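Local coordinates for contact-dependent inhibitor A (Escherichia coli NC101, PDB 5I4Q), which serves as the toxin domain of a contact-dependent growth inhibition system, probably acting inside neighbouring bacteria and bound here to its immunity protein CdiI, at residues Lys26-Tyr29 against Glu30-Glu34. Residues are numbered along the deposited sequence; the frame is centred on the assembly and turned at random.
Sequences KSYY and EKLWE
Glu30 meets Lys26 one helical turn back in an i to i+4 salt bridge. Its carboxylate takes Lys26 NZ on the syn side of OE1 at 3.1 Å, with the nitrogen a little out of the carboxylate plane. The lysine chain runs straight as far as CE and then bends at chi4 (-80°), which swings NZ back to the glutamate. OE2 has its own partner, the hydroxyl of Tyr17, so the carboxylate is gripped at both oxygens. Lys31 N is hydrogen-bonded to Ser27 O at 2.9 Å, one of the i to i+4 backbone bonds of the helix, while its CD lies at the edge of the Tyr28 ring; NZ is hydrogen-bonded to Ser59 of the CdiI chain. Leu32 sets CD1 over one face of the Tyr28 ring, 4.1 Å from the centroid and 23° off the normal, a CH-pi contact; CD2 lies near the phenol oxygen, which is hydrogen-bonded to Ile86 N. Trp33 turns the edge of its pyrrole ring to the face of Tyr29 in a T-shaped pair, centroids 4.8 Å apart and planes at 61°. NE1 comes within 3.3 Å of Tyr29 CZ, and Tyr29 O lies in the indole plane at its edge. The hydroxyl of Tyr29 is hydrogen-bonded to an acidic side chain of another protein in the assembly. Helix 26-34 follows directly on strand 22-25: Tyr29 packs on Ile10 of strand 8-12, Tyr28 and Leu32 on strand 82-88 of the four-stranded sheet, and Tyr29, Leu32 and Trp33 on Pro40, where helix 40-48 begins.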
# COMPACT_ATOMS: atom_id res chain seq x y z
N LYS A 26 -14.55 14.89 -27.32
CA LYS A 26 -15.45 14.27 -26.38
C LYS A 26 -14.76 13.17 -25.61
O LYS A 26 -14.84 13.12 -24.39
CB LYS A 26 -16.67 13.68 -27.12
CG LYS A 26 -17.80 13.18 -26.21
CD LYS A 26 -18.78 12.24 -26.93
CE LYS A 26 -19.81 11.64 -25.98
NZ LYS A 26 -19.28 10.48 -25.20
N SER A 27 -14.13 12.25 -26.31
CA SER A 27 -13.66 11.06 -25.61
C SER A 27 -12.42 11.41 -24.81
O SER A 27 -12.27 10.93 -23.70
CB SER A 27 -13.40 9.89 -26.57
OG SER A 27 -12.38 10.26 -27.47
N TYR A 28 -11.55 12.27 -25.34
CA TYR A 28 -10.33 12.57 -24.60
C TYR A 28 -10.69 13.30 -23.30
O TYR A 28 -10.21 12.93 -22.22
CB TYR A 28 -9.30 13.33 -25.43
CG TYR A 28 -7.96 13.43 -24.78
CD1 TYR A 28 -7.31 12.28 -24.28
CD2 TYR A 28 -7.30 14.62 -24.69
CE1 TYR A 28 -6.07 12.35 -23.66
CE2 TYR A 28 -6.07 14.73 -24.06
CZ TYR A 28 -5.44 13.60 -23.55
OH TYR A 28 -4.22 13.73 -22.93
N TYR A 29 -11.62 14.23 -23.40
CA TYR A 29 -12.10 14.96 -22.23
C TYR A 29 -12.59 14.01 -21.14
O TYR A 29 -12.21 14.12 -19.98
CB TYR A 29 -13.20 15.93 -22.63
CG TYR A 29 -13.70 16.78 -21.48
CD1 TYR A 29 -13.00 17.87 -21.04
CD2 TYR A 29 -14.90 16.49 -20.85
CE1 TYR A 29 -13.45 18.66 -20.00
CE2 TYR A 29 -15.38 17.30 -19.80
CZ TYR A 29 -14.67 18.39 -19.39
OH TYR A 29 -15.15 19.19 -18.33
N GLU A 30 -13.41 13.06 -21.53
CA GLU A 30 -14.01 12.17 -20.54
C GLU A 30 -12.98 11.22 -19.96
O GLU A 30 -13.06 10.85 -18.77
CB GLU A 30 -15.20 11.43 -21.19
CG GLU A 30 -16.28 12.45 -21.52
CD GLU A 30 -17.46 11.93 -22.35
OE1 GLU A 30 -17.45 10.75 -22.72
OE2 GLU A 30 -18.40 12.72 -22.62
N LYS A 31 -12.01 10.85 -20.80
CA LYS A 31 -10.97 9.92 -20.40
C LYS A 31 -10.13 10.52 -19.28
O LYS A 31 -9.79 9.86 -18.35
CB LYS A 31 -10.08 9.61 -21.58
CG LYS A 31 -9.09 8.48 -21.35
CD LYS A 31 -8.04 8.43 -22.47
CE LYS A 31 -6.96 7.42 -22.12
NZ LYS A 31 -6.09 6.98 -23.24
N LEU A 32 -9.78 11.79 -19.42
CA LEU A 32 -8.97 12.47 -18.43
C LEU A 32 -9.65 12.50 -17.08
O LEU A 32 -9.09 12.04 -16.12
CB LEU A 32 -8.63 13.85 -18.95
CG LEU A 32 -7.57 13.91 -20.06
CD1 LEU A 32 -7.46 15.33 -20.55
CD2 LEU A 32 -6.19 13.54 -19.61
N TRP A 33 -10.90 12.91 -17.00
CA TRP A 33 -11.60 12.82 -15.69
C TRP A 33 -11.67 11.39 -15.14
O TRP A 33 -11.48 11.14 -13.99
CB TRP A 33 -13.02 13.32 -15.84
CG TRP A 33 -13.12 14.83 -15.96
CD1 TRP A 33 -13.06 15.58 -17.10
CD2 TRP A 33 -13.37 15.74 -14.88
NE1 TRP A 33 -13.26 16.93 -16.78
CE2 TRP A 33 -13.46 17.03 -15.43
CE3 TRP A 33 -13.53 15.58 -13.52
CZ2 TRP A 33 -13.68 18.14 -14.65
CZ3 TRP A 33 -13.78 16.71 -12.73
CH2 TRP A 33 -13.83 17.96 -13.30
N GLU A 34 -11.93 10.44 -16.02
CA GLU A 34 -12.08 9.07 -15.64
C GLU A 34 -10.78 8.50 -15.14
O GLU A 34 -10.80 7.72 -14.27
CB GLU A 34 -12.61 8.27 -16.82
CG GLU A 34 -13.24 6.96 -16.44
CD GLU A 34 -13.76 6.21 -17.67
OE1 GLU A 34 -13.59 6.73 -18.80
OE2 GLU A 34 -14.31 5.08 -17.50